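Local coordinates for cell wall surface anchor family protein (Streptococcus agalactiae serogroup V, PDB 3PF2) that forms, as the major pilin, the shaft of a pilus on the Gram-positive cell surface, this C-terminal fragment holding two Ig-like domains, at residues I65-K70 / K108-V113; L253-A256 / N260-G263. All coordinates share one frame; numbering follows the deposited sequence.

Interaction 1 comes first along the chain, in the domain nearer the N terminus of the fragment. It closes a loop of 37 residues that leaves the hairpin after strand 57-67, passes strands 78-81 and 90-95 and helix 100-106, and returns at 108-113 to the hairpin tip. Interaction 2 opens later, in the prealbumin-like domain, and closes a much smaller loop: three residues separate its segments, all within the connection from strand 247-253 to strand 266-274. The two loops follow one another in series, neither nesting nor crossing. The centres of the two contacts lie about 34 Å apart; one ties a hairpin to an inter-helix loop, the other folds a single connection onto itself.

Interaction 1: I65-K70 / K108-V113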
ATOM      1  N   ILE A  65      -2.196 -17.810   7.978  1.00 18.84           N
ATOM      2  CA  ILE A  65      -0.852 -17.913   8.572  1.00 18.21           C
ATOM      3  C   ILE A  65      -0.260 -19.299   8.328  1.00 18.48           C
ATOM      4  O   ILE A  65      -0.907 -20.310   8.627  1.00 18.99           O
ATOM      5  CB  ILE A  65      -0.861 -17.532  10.075  1.00 17.95           C
ATOM      6  CG1 ILE A  65      -1.349 -16.090  10.239  1.00 18.58           C
ATOM      7  CG2 ILE A  65       0.524 -17.735  10.720  1.00 17.18           C
ATOM      8  CD1 ILE A  65      -1.288 -15.546  11.651  1.00 19.14           C
ATOM      9  N   LYS A  66       0.962 -19.334   7.779  1.00 17.63           N
ATOM     10  CA  LYS A  66       1.609 -20.563   7.319  1.00 17.51           C
ATOM     11  C   LYS A  66       2.986 -20.751   7.919  1.00 18.05           C
ATOM     12  O   LYS A  66       3.718 -19.786   8.106  1.00 17.34           O
ATOM     13  CB  LYS A  66       1.797 -20.561   5.788  1.00 18.08           C
ATOM     14  CG  LYS A  66       0.561 -20.269   4.964  1.00 19.32           C
ATOM     15  CD  LYS A  66      -0.451 -21.409   5.027  1.00 23.11           C
ATOM     16  CE  LYS A  66       0.121 -22.729   4.518  1.00 24.04           C
ATOM     17  NZ  LYS A  66       0.313 -22.781   3.046  1.00 26.48           N
ATOM     18  N   ILE A  67       3.316 -22.004   8.221  1.00 17.90           N
ATOM     19  CA  ILE A  67       4.702 -22.432   8.383  1.00 18.22           C
ATOM     20  C   ILE A  67       4.942 -23.560   7.395  1.00 18.62           C
ATOM     21  O   ILE A  67       4.313 -24.626   7.488  1.00 17.94           O
ATOM     22  CB  ILE A  67       5.035 -22.889   9.823  1.00 18.34           C
ATOM     23  CG1 ILE A  67       4.791 -21.753  10.820  1.00 18.88           C
ATOM     24  CG2 ILE A  67       6.481 -23.347   9.888  1.00 19.02           C
ATOM     25  CD1 ILE A  67       4.813 -22.184  12.286  1.00 20.42           C
ATOM     26  N   GLY A  68       5.837 -23.323   6.435  1.00 18.76           N
ATOM     27  CA  GLY A  68       6.031 -24.255   5.321  1.00 19.45           C
ATOM     28  C   GLY A  68       4.667 -24.464   4.696  1.00 20.53           C
ATOM     29  O   GLY A  68       3.932 -23.504   4.491  1.00 20.31           O
ATOM     30  N   SER A  69       4.310 -25.721   4.451  1.00 21.53           N
ATOM     31  CA  SER A  69       3.028 -26.062   3.831  1.00 22.31           C
ATOM     32  C   SER A  69       1.880 -26.051   4.834  1.00 23.08           C
ATOM     33  O   SER A  69       0.720 -26.239   4.458  1.00 23.45           O
ATOM     34  CB  SER A  69       3.112 -27.449   3.200  1.00 22.81           C
ATOM     35  OG  SER A  69       3.226 -28.426   4.217  1.00 22.74           O
ATOM     36  N   LYS A  70       2.198 -25.852   6.108  1.00 23.13           N
ATOM     37  CA  LYS A  70       1.214 -26.029   7.170  1.00 23.71           C
ATOM     38  C   LYS A  70       0.502 -24.744   7.533  1.00 23.57           C
ATOM     39  O   LYS A  70       1.102 -23.662   7.532  1.00 23.59           O
ATOM     40  CB  LYS A  70       1.883 -26.631   8.405  1.00 24.10           C
ATOM     41  CG  LYS A  70       2.347 -28.054   8.202  1.00 26.95           C
ATOM     42  CD  LYS A  70       1.533 -29.025   9.023  1.00 31.05           C
ATOM     43  CE  LYS A  70       2.059 -30.454   8.879  1.00 33.22           C
ATOM     44  NZ  LYS A  70       3.415 -30.676   9.475  1.00 33.85           N
ATOM     45  N   LYS A 108       7.932 -30.899  12.422  1.00 30.89           N
ATOM     46  CA  LYS A 108       8.633 -32.161  12.228  1.00 30.75           C
ATOM     47  C   LYS A 108       8.675 -32.548  10.750  1.00 30.02           C
ATOM     48  O   LYS A 108       7.649 -32.568  10.065  1.00 29.90           O
ATOM     49  CB  LYS A 108       8.003 -33.268  13.083  1.00 31.06           C
ATOM     50  CG  LYS A 108       8.295 -33.139  14.587  1.00 32.99           C
ATOM     51  CD  LYS A 108       9.546 -33.904  15.015  1.00 36.15           C
ATOM     52  CE  LYS A 108       9.364 -35.423  14.869  1.00 37.78           C
ATOM     53  NZ  LYS A 108      10.400 -36.199  15.614  1.00 38.58           N
ATOM     54  N   GLY A 109       9.883 -32.820  10.270  1.00 29.31           N
ATOM     55  CA  GLY A 109      10.101 -33.127   8.869  1.00 28.46           C
ATOM     56  C   GLY A 109      10.435 -31.904   8.023  1.00 27.74           C
ATOM     57  O   GLY A 109      10.899 -32.046   6.893  1.00 27.93           O
ATOM     58  N   MET A 110      10.196 -30.712   8.565  1.00 26.63           N
ATOM     59  CA  MET A 110      10.496 -29.470   7.852  1.00 25.51           C
ATOM     60  C   MET A 110      11.958 -29.077   7.986  1.00 24.81           C
ATOM     61  O   MET A 110      12.610 -29.403   8.983  1.00 25.20           O
ATOM     62  CB  MET A 110       9.633 -28.324   8.375  1.00 25.42           C
ATOM     63  CG  MET A 110       8.209 -28.324   7.864  1.00 26.30           C
ATOM     64  SD  MET A 110       7.285 -26.897   8.457  1.00 27.26           S
ATOM     65  CE  MET A 110       5.632 -27.515   8.196  1.00 27.29           C
ATOM     66  N   THR A 111      12.471 -28.372   6.975  1.00 23.29           N
ATOM     67  CA  THR A 111      13.778 -27.742   7.056  1.00 21.72           C
ATOM     68  C   THR A 111      13.529 -26.248   7.256  1.00 20.72           C
ATOM     69  O   THR A 111      12.852 -25.611   6.454  1.00 19.65           O
ATOM     70  CB  THR A 111      14.633 -28.029   5.816  1.00 21.80           C
ATOM     71  OG1 THR A 111      14.872 -29.443   5.728  1.00 23.88           O
ATOM     72  CG2 THR A 111      15.980 -27.297   5.889  1.00 21.74           C
ATOM     73  N   LEU A 112      14.053 -25.712   8.349  1.00 19.26           N
ATOM     74  CA  LEU A 112      13.693 -24.356   8.771  1.00 18.30           C
ATOM     75  C   LEU A 112      14.696 -23.338   8.245  1.00 18.55           C
ATOM     76  O   LEU A 112      15.917 -23.549   8.310  1.00 18.05           O
ATOM     77  CB  LEU A 112      13.566 -24.276  10.303  1.00 18.39           C
ATOM     78  CG  LEU A 112      12.665 -25.348  10.938  1.00 17.95           C
ATOM     79  CD1 LEU A 112      12.862 -25.449  12.460  1.00 19.07           C
ATOM     80  CD2 LEU A 112      11.212 -25.106  10.595  1.00 20.44           C
ATOM     81  N   VAL A 113      14.176 -22.239   7.693  1.00 17.50           N
ATOM     82  CA  VAL A 113      15.045 -21.139   7.309  1.00 17.43           C
ATOM     83  C   VAL A 113      15.681 -20.593   8.580  1.00 17.25           C
ATOM     84  O   VAL A 113      15.018 -20.471   9.614  1.00 17.06           O
ATOM     85  CB  VAL A 113      14.275 -20.044   6.552  1.00 17.31           C
ATOM     86  CG1 VAL A 113      15.174 -18.864   6.262  1.00 17.67           C
ATOM     87  CG2 VAL A 113      13.733 -20.610   5.239  1.00 17.32           C
TER
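The thioether of Met110 reaches into the hairpin turn of 65-70, where its CE methyl lies against Ile67 and Lys70. This is the tight end of the contact: CE is 3.3 Å from Lys70 CG, closer than usual for two carbons, and also 3.3 Å from the carbonyl oxygen Ile67 O. Beyond CG the Met110 chain is extended (chi2 -177°), which carries sulfur and methyl forward to the turn. SD rests 3.9 Å from Ile67 CG2, the branch methyl set anti to the backbone N, and the two side chains cross at about a right angle. The turn that receives the methyl is type II', running from Ile67 to Lys70, with Gly68 at its second position and at positive phi (54°). It is closed by paired backbone bonds, Lys70 N to Ile67 O at 2.8 Å and Ile67 N to Lys70 O at 2.9 Å. Ile67 O therefore already accepts a hydrogen bond where the methyl packs against it.

The other side is looser. Ser69 is exposed and barely meets Met110, its OG being hydrogen-bonded to Asp127 instead, and Met110 and Lys70 themselves stay partly exposed. Past CG, the Lys70 chain is bent at chi2 and chi4, which brings NZ to a hydrogen bond with Leu106 O.

The hairpin joins strands 57-67 and 70-72 at the margin of an antiparallel sheet in the Cna-B-like family region, with Ile67 also packing on Leu132 of strand 132-140. Met110 approaches from the loop between helices 100-106 and 116-121.

Interaction 2: L253-A256 / N260-G263; sequences LAYA and NAEG
Tyr255 holds CG between its own backbone N and carbonyl carbon (chi1 75°), and chi2 of 101° turns the ring so that its edge meets Ala261 of the 260-263 turn. The phenol OH donates to Ala261 O at 2.7 Å. The hydroxyl lies in the carbonyl plane on a lone pair, with a C=O...O angle of 127°. Ala261 O also lies in the plane of the ring, 3.3 Å from Tyr255 CE1, so this carbonyl sits beside the ring margin and not over a face. Farther along the same edge, Gly263 O is 4.0 Å from Tyr255 CD1.

The acceptor belongs to a type I beta turn from Asn260 to Gly263, closed by Gly263 N to Asn260 O at 2.9 Å. The Asn260 side chain adds a weak bond inside the turn, OD1 accepting from Glu262 N at 3.0 Å. Both segments lie in the connection between strands 247-253 and 266-274 of the region assigned to the prealbumin-like family, consistent with a CnaB-type (reverse Ig) beta fold, and the tyrosine pins the later turn to the residues that follow strand 247-253.

Ala256 makes the second point of attachment. It has a left-handed backbone conformation, and its CB packs 3.2 Å from Asn260 O and 3.6 Å from Gly263 C. The Ala256-Gly263 pair is also where the two segments come nearest each other, and the backbones of Ala256 and Thr264 are hydrogen-bonded just beyond it. His180 of strand 178-190 backs the contact, its ring meeting that of Tyr255 and its NE2 bonding Ala256 O.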
ATOM      1  N   LEU A 253      -3.384   7.648  -7.671  1.00 11.26           N
ATOM      2  CA  LEU A 253      -3.168   6.630  -8.692  1.00 11.18           C
ATOM      3  C   LEU A 253      -1.800   5.962  -8.596  1.00 11.06           C
ATOM      4  O   LEU A 253      -0.790   6.621  -8.332  1.00 11.65           O
ATOM      5  CB  LEU A 253      -3.320   7.220 -10.098  1.00 11.72           C
ATOM      6  CG  LEU A 253      -4.650   7.909 -10.385  1.00 11.21           C
ATOM      7  CD1 LEU A 253      -4.531   8.603 -11.750  1.00 11.91           C
ATOM      8  CD2 LEU A 253      -5.844   6.934 -10.348  1.00 12.93           C
ATOM      9  N   ALA A 254      -1.771   4.660  -8.879  1.00 11.11           N
ATOM     10  CA  ALA A 254      -0.522   3.896  -8.842  1.00 10.27           C
ATOM     11  C   ALA A 254       0.523   4.446  -9.802  1.00 10.74           C
ATOM     12  O   ALA A 254       0.195   4.880 -10.897  1.00  9.98           O
ATOM     13  CB  ALA A 254      -0.789   2.425  -9.176  1.00 10.07           C
ATOM     14  N   TYR A 255       1.784   4.405  -9.389  1.00 10.68           N
ATOM     15  CA  TYR A 255       2.908   4.581 -10.316  1.00 10.05           C
ATOM     16  C   TYR A 255       4.012   3.707  -9.724  1.00  9.75           C
ATOM     17  O   TYR A 255       3.885   3.244  -8.576  1.00  9.82           O
ATOM     18  CB  TYR A 255       3.338   6.064 -10.426  1.00 10.58           C
ATOM     19  CG  TYR A 255       4.111   6.527  -9.212  1.00 10.93           C
ATOM     20  CD1 TYR A 255       5.507   6.623  -9.244  1.00 11.38           C
ATOM     21  CD2 TYR A 255       3.453   6.788  -8.010  1.00 11.90           C
ATOM     22  CE1 TYR A 255       6.231   6.988  -8.108  1.00 11.41           C
ATOM     23  CE2 TYR A 255       4.158   7.167  -6.871  1.00 11.52           C
ATOM     24  CZ  TYR A 255       5.550   7.259  -6.931  1.00 11.70           C
ATOM     25  OH  TYR A 255       6.229   7.624  -5.798  1.00 11.88           O
ATOM     26  N   ALA A 256       5.082   3.471 -10.477  1.00  9.23           N
ATOM     27  CA  ALA A 256       6.187   2.629  -9.993  1.00  9.17           C
ATOM     28  C   ALA A 256       5.653   1.331  -9.361  1.00  9.71           C
ATOM     29  O   ALA A 256       5.981   0.978  -8.222  1.00  9.92           O
ATOM     30  CB  ALA A 256       7.078   3.420  -9.013  1.00  9.62           C
ATOM     31  N   ASN A 260      10.679   1.162  -6.555  1.00 11.43           N
ATOM     32  CA  ASN A 260      10.638   2.022  -5.370  1.00 11.89           C
ATOM     33  C   ASN A 260       9.916   3.334  -5.657  1.00 11.49           C
ATOM     34  O   ASN A 260       9.408   3.531  -6.769  1.00 12.12           O
ATOM     35  CB  ASN A 260      12.036   2.220  -4.760  1.00 11.61           C
ATOM     36  CG  ASN A 260      12.960   3.041  -5.633  1.00 13.48           C
ATOM     37  OD1 ASN A 260      12.533   3.793  -6.509  1.00 12.35           O
ATOM     38  ND2 ASN A 260      14.257   2.915  -5.371  1.00 16.28           N
ATOM     39  N   ALA A 261       9.829   4.205  -4.655  1.00 12.16           N
ATOM     40  CA  ALA A 261       9.029   5.426  -4.761  1.00 12.22           C
ATOM     41  C   ALA A 261       9.573   6.431  -5.794  1.00 12.66           C
ATOM     42  O   ALA A 261       8.850   7.340  -6.202  1.00 11.96           O
ATOM     43  CB  ALA A 261       8.858   6.086  -3.380  1.00 12.38           C
ATOM     44  N   GLU A 262      10.832   6.246  -6.201  1.00 13.75           N
ATOM     45  CA  GLU A 262      11.452   7.022  -7.280  1.00 14.78           C
ATOM     46  C   GLU A 262      11.321   6.369  -8.658  1.00 14.49           C
ATOM     47  O   GLU A 262      11.904   6.863  -9.642  1.00 14.20           O
ATOM     48  CB  GLU A 262      12.942   7.211  -6.990  1.00 16.05           C
ATOM     49  CG  GLU A 262      13.240   7.900  -5.707  1.00 19.77           C
ATOM     50  CD  GLU A 262      14.708   8.252  -5.583  1.00 26.72           C
ATOM     51  OE1 GLU A 262      15.506   7.875  -6.481  1.00 30.07           O
ATOM     52  OE2 GLU A 262      15.064   8.901  -4.583  1.00 31.86           O
ATOM     53  N   GLY A 263      10.566   5.269  -8.727  1.00 13.90           N
ATOM     54  CA  GLY A 263      10.507   4.396  -9.906  1.00 13.84           C
ATOM     55  C   GLY A 263       9.646   4.847 -11.071  1.00 14.37           C
ATOM     56  O   GLY A 263       9.052   5.925 -11.037  1.00 14.14           O
TER